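Local coordinates for uncharacterized protein DR_0571 (Deinococcus radiodurans R1, PDB 3C4N) that is of unknown function but probably acts as an FAD-dependent oxidoreductase, with ADP bound at its nucleotide site in the crystal, at residues S274-R279 against E319-L324; Y254-R259 against R315-D320. One frame throughout, in Å; residues are numbered along the deposited sequence.

Contact 1. Residues S274-R279 against E319-L324; sequences SGLTLR and EDLVGL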
loop_
_atom_site.group_PDB
_atom_site.type_symbol
_atom_site.label_atom_id
_atom_site.label_comp_id
_atom_site.label_asym_id
_atom_site.label_seq_id
_atom_site.Cartn_x
_atom_site.Cartn_y
_atom_site.Cartn_z
ATOM N N SER A 274 -30.894 9.529 -25.254
ATOM C CA SER A 274 -30.594 10.960 -25.192
ATOM C C SER A 274 -29.339 11.292 -24.372
ATOM O O SER A 274 -29.278 12.328 -23.710
ATOM C CB SER A 274 -31.782 11.731 -24.609
ATOM O OG SER A 274 -32.910 11.677 -25.468
ATOM N N GLY A 275 -28.343 10.411 -24.414
ATOM C CA GLY A 275 -27.109 10.655 -23.687
ATOM C C GLY A 275 -27.055 10.072 -22.287
ATOM O O GLY A 275 -26.003 10.086 -21.656
ATOM N N LEU A 276 -28.173 9.569 -21.783
ATOM C CA LEU A 276 -28.171 8.989 -20.456
ATOM C C LEU A 276 -27.908 7.484 -20.548
ATOM O O LEU A 276 -28.242 6.856 -21.550
ATOM C CB LEU A 276 -29.503 9.275 -19.763
ATOM C CG LEU A 276 -29.793 8.602 -18.418
ATOM C CD1 LEU A 276 -30.766 9.459 -17.636
ATOM C CD2 LEU A 276 -30.349 7.213 -18.648
ATOM N N THR A 277 -27.293 6.905 -19.518
ATOM C CA THR A 277 -27.006 5.470 -19.541
ATOM C C THR A 277 -27.588 4.704 -18.343
ATOM O O THR A 277 -27.596 5.199 -17.224
ATOM C CB THR A 277 -25.472 5.208 -19.588
ATOM O OG1 THR A 277 -24.904 5.878 -20.717
ATOM C CG2 THR A 277 -25.174 3.731 -19.705
ATOM N N LEU A 278 -28.085 3.498 -18.592
ATOM C CA LEU A 278 -28.604 2.665 -17.526
ATOM C C LEU A 278 -27.676 1.454 -17.448
ATOM O O LEU A 278 -27.730 0.543 -18.282
ATOM C CB LEU A 278 -30.052 2.257 -17.808
ATOM C CG LEU A 278 -31.052 3.430 -17.730
ATOM C CD1 LEU A 278 -32.480 2.969 -18.059
ATOM C CD2 LEU A 278 -31.009 4.032 -16.322
ATOM N N ARG A 279 -26.797 1.483 -16.445
ATOM C CA ARG A 279 -25.806 0.440 -16.221
ATOM C C ARG A 279 -26.289 -0.580 -15.212
ATOM O O ARG A 279 -26.300 -0.321 -14.003
ATOM C CB ARG A 279 -24.490 1.067 -15.732
ATOM C CG ARG A 279 -23.524 0.124 -14.969
ATOM C CD ARG A 279 -22.870 -0.935 -15.854
ATOM N NE ARG A 279 -21.528 -1.318 -15.375
ATOM C CZ ARG A 279 -21.236 -2.416 -14.676
ATOM N NH1 ARG A 279 -22.184 -3.284 -14.349
ATOM N NH2 ARG A 279 -19.989 -2.646 -14.299
ATOM N N GLU A 319 -33.923 18.063 -15.267
ATOM C CA GLU A 319 -34.540 18.415 -16.538
ATOM C C GLU A 319 -34.410 17.257 -17.519
ATOM O O GLU A 319 -35.379 16.894 -18.188
ATOM C CB GLU A 319 -33.878 19.664 -17.133
ATOM C CG GLU A 319 -33.706 20.822 -16.155
ATOM C CD GLU A 319 -33.175 22.072 -16.820
ATOM O OE1 GLU A 319 -32.250 21.968 -17.648
ATOM O OE2 GLU A 319 -33.677 23.169 -16.515
ATOM N N ASP A 320 -33.214 16.677 -17.605
ATOM C CA ASP A 320 -32.974 15.556 -18.517
ATOM C C ASP A 320 -33.979 14.440 -18.235
ATOM O O ASP A 320 -34.624 13.924 -19.152
ATOM C CB ASP A 320 -31.539 15.015 -18.366
ATOM C CG ASP A 320 -30.493 15.897 -19.045
ATOM O OD1 ASP A 320 -30.745 16.367 -20.177
ATOM O OD2 ASP A 320 -29.409 16.104 -18.460
ATOM N N LEU A 321 -34.108 14.074 -16.962
ATOM C CA LEU A 321 -35.042 13.031 -16.547
ATOM C C LEU A 321 -36.461 13.352 -17.024
ATOM O O LEU A 321 -37.137 12.504 -17.599
ATOM C CB LEU A 321 -35.035 12.890 -15.021
ATOM C CG LEU A 321 -33.738 12.434 -14.354
ATOM C CD1 LEU A 321 -33.921 12.478 -12.852
ATOM C CD2 LEU A 321 -33.367 11.036 -14.808
ATOM N N VAL A 322 -36.910 14.577 -16.778
ATOM C CA VAL A 322 -38.244 14.982 -17.190
ATOM C C VAL A 322 -38.408 14.767 -18.688
ATOM O O VAL A 322 -39.453 14.317 -19.145
ATOM C CB VAL A 322 -38.494 16.464 -16.848
ATOM C CG1 VAL A 322 -39.831 16.923 -17.407
ATOM C CG2 VAL A 322 -38.450 16.656 -15.335
ATOM N N GLY A 323 -37.359 15.072 -19.447
ATOM C CA GLY A 323 -37.410 14.913 -20.892
ATOM C C GLY A 323 -37.346 13.474 -21.362
ATOM O O GLY A 323 -37.637 13.179 -22.520
ATOM N N LEU A 324 -36.975 12.568 -20.463
ATOM C CA LEU A 324 -36.874 11.157 -20.816
ATOM C C LEU A 324 -37.926 10.264 -20.176
ATOM O O LEU A 324 -38.059 9.097 -20.541
ATOM C CB LEU A 324 -35.490 10.629 -20.455
ATOM C CG LEU A 324 -34.475 10.614 -21.593
ATOM C CD1 LEU A 324 -33.105 10.304 -21.035
ATOM C CD2 LEU A 324 -34.888 9.598 -22.638
#
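Ser-274, Leu-276, Leu-321 and Leu-324 form an apolar helix-on-hairpin contact, where helix 315-324 packs against the antiparallel hairpin of strands 270-273 and 276-281. These strands belong to the mixed sheet that also contains strands 251-260 and 284-288, away from the nucleotide site. No hydrogen bond crosses between the segments, which bury 181 Å² of surface.

Leu-324 makes the broadest contact. Its CD1 methyl lies 4.0 Å from CB of Leu-276 and 4.1 Å from CB of Ser-274, so one branch touches the side-chain roots of both residues. The other branch goes to the serine hydroxyl, with CD2 4.0 Å from Ser-274 OG, a van der Waals approach. About one turn earlier in the helix, Leu-276 and Leu-321 cross obliquely, and CD1 of Leu-276 lies 4.2 Å from CD2 of Leu-321. Leu-276 gets there with CG anti to its own N (chi1 172°). Leu-321 starts out pointing away from the strand, but its CD2 methyl swings back to meet Leu-276.

Ser-274 and Gly-275 form the two-residue type I' turn of the hairpin. With phi of 93° at Gly-275, a CB would press against the carbonyl O of Ser-274, which explains the glycine. Serine suits the solvent-exposed margin, where its short side chain covers Leu-324 while keeping a polar tip. Leu-287, Leu-331 and Leu-336 add further aliphatic surface around Leu-321. Cutting Leu-324 back to an alanine removes both methyl branches and would probably open a gap beneath Ser-274 and Leu-276, leaving this part of the hairpin less firmly seated on the helix.

With branched aliphatic groups buried within and a hydroxyl at the margin, the contact depends on shape and the exclusion of water, and no hydrogen bond between the segments fixes their relative position.

Contact 2. Residues Y254-R259 against R315-D320; sequences YRQFPR and RELLED
The carboxamide of Gln-256 and the ring of Pro-258 both meet the branched end of Leu-317, and no pair of flat groups stacks between the two segments. One face of the Phe-257 ring carries CG of Arg-255, 4.0 Å above the plane and displaced toward the rim, while the guanidinium of Arg-315 has Glu-319 OE2 in plane at its edge. That ion pair, one helical turn apart, is long and weak, at 3.6 Å from Arg-315 NH1 to Glu-319 OE2.

Across the contact the touching falls to a single methyl, CD1 of Leu-317. It meets CG at the far end of the Pro-258 ring, 4.1 Å away, and OE1 of Gln-256 lies 4.1 Å from the same methyl, a van der Waals approach. Leucine fits here because one slim branch can fill the space between a proline ring and an amide. CG stands roughly anti to the backbone N (chi1 -150°), and CD1 is the branch that reaches the strand.

Gln-256 is extended beyond CG (chi2 178°), which is long enough to carry its amide past Leu-317 to the loop that leads into helix 315-324. There OE1 accepts a hydrogen bond from Arg-314 N and NE2 donates one to Gly-312 O, so both ends of this buried amide are satisfied and its rotation is set. Pro-258 offers a compact apolar ring and has no N-H to satisfy; its ring also touches Leu-287 of strand 284-288.

Strand 251-260 pairs antiparallel with strands 284-288 and 347-352 in a mixed sheet, and the start of helix 315-324 packs against it, held in two ways. The packing around Leu-317 buries just 98 Å² between the segments, while the directional grip comes from the glutamine amide bonded to backbone atoms immediately before the helix.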
loop_
_atom_site.group_PDB
_atom_site.type_symbol
_atom_site.label_atom_id
_atom_site.label_comp_id
_atom_site.label_asym_id
_atom_site.label_seq_id
_atom_site.Cartn_x
_atom_site.Cartn_y
_atom_site.Cartn_z
ATOM N N TYR A 254 -18.902 17.799 -12.657
ATOM C CA TYR A 254 -19.361 16.981 -11.554
ATOM C C TYR A 254 -20.537 16.177 -12.042
ATOM O O TYR A 254 -21.547 16.723 -12.495
ATOM C CB TYR A 254 -19.807 17.817 -10.372
ATOM C CG TYR A 254 -20.218 16.983 -9.182
ATOM C CD1 TYR A 254 -19.287 16.215 -8.489
ATOM C CD2 TYR A 254 -21.525 17.006 -8.712
ATOM C CE1 TYR A 254 -19.647 15.501 -7.350
ATOM C CE2 TYR A 254 -21.893 16.297 -7.576
ATOM C CZ TYR A 254 -20.954 15.555 -6.898
ATOM O OH TYR A 254 -21.308 14.926 -5.732
ATOM N N ARG A 255 -20.400 14.864 -11.931
ATOM C CA ARG A 255 -21.431 13.953 -12.380
ATOM C C ARG A 255 -21.871 13.070 -11.233
ATOM O O ARG A 255 -21.051 12.533 -10.492
ATOM C CB ARG A 255 -20.889 13.109 -13.519
ATOM C CG ARG A 255 -21.840 12.064 -14.034
ATOM C CD ARG A 255 -21.074 11.107 -14.927
ATOM N NE ARG A 255 -21.472 11.214 -16.320
ATOM C CZ ARG A 255 -20.789 10.685 -17.326
ATOM N NH1 ARG A 255 -19.666 10.020 -17.090
ATOM N NH2 ARG A 255 -21.243 10.810 -18.566
ATOM N N GLN A 256 -23.181 12.926 -11.105
ATOM C CA GLN A 256 -23.765 12.116 -10.055
ATOM C C GLN A 256 -24.162 10.764 -10.640
ATOM O O GLN A 256 -24.387 10.650 -11.842
ATOM C CB GLN A 256 -24.991 12.835 -9.490
ATOM C CG GLN A 256 -24.702 14.259 -9.050
ATOM C CD GLN A 256 -25.936 14.972 -8.537
ATOM O OE1 GLN A 256 -26.870 15.263 -9.297
ATOM N NE2 GLN A 256 -25.950 15.258 -7.237
ATOM N N PHE A 257 -24.245 9.740 -9.795
ATOM C CA PHE A 257 -24.615 8.413 -10.271
ATOM C C PHE A 257 -25.757 7.805 -9.461
ATOM O O PHE A 257 -25.612 6.725 -8.868
ATOM C CB PHE A 257 -23.402 7.476 -10.234
ATOM C CG PHE A 257 -22.190 8.022 -10.938
ATOM C CD1 PHE A 257 -21.372 8.964 -10.316
ATOM C CD2 PHE A 257 -21.847 7.579 -12.212
ATOM C CE1 PHE A 257 -20.229 9.451 -10.949
ATOM C CE2 PHE A 257 -20.707 8.059 -12.856
ATOM C CZ PHE A 257 -19.893 8.997 -12.222
ATOM N N PRO A 258 -26.917 8.480 -9.429
ATOM C CA PRO A 258 -28.047 7.937 -8.668
ATOM C C PRO A 258 -28.417 6.521 -9.105
ATOM O O PRO A 258 -28.286 6.166 -10.279
ATOM C CB PRO A 258 -29.160 8.956 -8.923
ATOM C CG PRO A 258 -28.799 9.550 -10.247
ATOM C CD PRO A 258 -27.303 9.693 -10.170
ATOM N N ARG A 259 -28.880 5.717 -8.151
ATOM C CA ARG A 259 -29.255 4.334 -8.420
ATOM C C ARG A 259 -30.739 4.117 -8.709
ATOM O O ARG A 259 -31.602 4.748 -8.100
ATOM C CB ARG A 259 -28.842 3.432 -7.258
ATOM C CG ARG A 259 -29.302 2.010 -7.471
ATOM C CD ARG A 259 -28.495 1.009 -6.693
ATOM N NE ARG A 259 -29.264 -0.192 -6.570
ATOM C CZ ARG A 259 -29.068 -1.451 -6.946
ATOM N NH1 ARG A 259 -28.008 -1.938 -7.582
ATOM N NH2 ARG A 259 -30.069 -2.247 -6.642
ATOM N N ARG A 315 -30.076 20.448 -11.078
ATOM C CA ARG A 315 -31.157 20.939 -11.923
ATOM C C ARG A 315 -31.072 20.328 -13.330
ATOM O O ARG A 315 -32.069 19.853 -13.877
ATOM C CB ARG A 315 -31.100 22.475 -11.984
ATOM C CG ARG A 315 -32.079 23.144 -12.952
ATOM C CD ARG A 315 -31.829 24.666 -13.021
ATOM N NE ARG A 315 -30.420 24.984 -13.272
ATOM C CZ ARG A 315 -29.788 24.783 -14.428
ATOM N NH1 ARG A 315 -30.434 24.267 -15.468
ATOM N NH2 ARG A 315 -28.498 25.084 -14.537
ATOM N N GLU A 316 -29.874 20.309 -13.899
ATOM C CA GLU A 316 -29.707 19.766 -15.234
ATOM C C GLU A 316 -30.094 18.305 -15.375
ATOM O O GLU A 316 -30.684 17.914 -16.383
ATOM C CB GLU A 316 -28.278 19.970 -15.703
ATOM C CG GLU A 316 -27.983 21.414 -16.015
ATOM C CD GLU A 316 -26.742 21.569 -16.852
ATOM O OE1 GLU A 316 -25.648 21.265 -16.329
ATOM O OE2 GLU A 316 -26.866 21.980 -18.030
ATOM N N LEU A 317 -29.767 17.497 -14.374
ATOM C CA LEU A 317 -30.110 16.081 -14.419
ATOM C C LEU A 317 -31.632 15.957 -14.312
ATOM O O LEU A 317 -32.254 15.154 -15.009
ATOM C CB LEU A 317 -29.444 15.325 -13.266
ATOM C CG LEU A 317 -29.101 13.852 -13.529
ATOM C CD1 LEU A 317 -28.780 13.168 -12.203
ATOM C CD2 LEU A 317 -30.246 13.142 -14.210
ATOM N N LEU A 318 -32.218 16.764 -13.434
ATOM C CA LEU A 318 -33.659 16.777 -13.228
ATOM C C LEU A 318 -34.376 17.044 -14.545
ATOM O O LEU A 318 -35.317 16.339 -14.907
ATOM C CB LEU A 318 -34.032 17.860 -12.212
ATOM C CG LEU A 318 -34.358 17.495 -10.759
ATOM C CD1 LEU A 318 -33.911 16.068 -10.430
ATOM C CD2 LEU A 318 -33.690 18.506 -9.843
ATOM N N GLU A 319 -33.923 18.063 -15.267
ATOM C CA GLU A 319 -34.540 18.415 -16.538
ATOM C C GLU A 319 -34.410 17.257 -17.519
ATOM O O GLU A 319 -35.379 16.894 -18.188
ATOM C CB GLU A 319 -33.878 19.664 -17.133
ATOM C CG GLU A 319 -33.706 20.822 -16.155
ATOM C CD GLU A 319 -33.175 22.072 -16.820
ATOM O OE1 GLU A 319 -32.250 21.968 -17.648
ATOM O OE2 GLU A 319 -33.677 23.169 -16.515
ATOM N N ASP A 320 -33.214 16.677 -17.605
ATOM C CA ASP A 320 -32.974 15.556 -18.517
ATOM C C ASP A 320 -33.979 14.440 -18.235
ATOM O O ASP A 320 -34.624 13.924 -19.152
ATOM C CB ASP A 320 -31.539 15.015 -18.366
ATOM C CG ASP A 320 -30.493 15.897 -19.045
ATOM O OD1 ASP A 320 -30.745 16.367 -20.177
ATOM O OD2 ASP A 320 -29.409 16.104 -18.460
#

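Contacts 1 and 2 lie on one helix, 315-324, with their centres 9 Å apart. Contact 2 uses its first turn through Leu-317, and contact 1 its later part through Leu-321 and Leu-324; a spacing of four and then three residues keeps these leucines on a face turned to the same mixed sheet. Leu-287 of strand 284-288 connects the two, touching Pro-258 as well as Leu-276 and Leu-321. Contact 2 is the one nearer the nucleotide: the side chain of Gln-256 is about 12 Å from that of the ADP-binding Ala-78. Contact 1 is pure packing away from that site, and neither contact touches the other subunit.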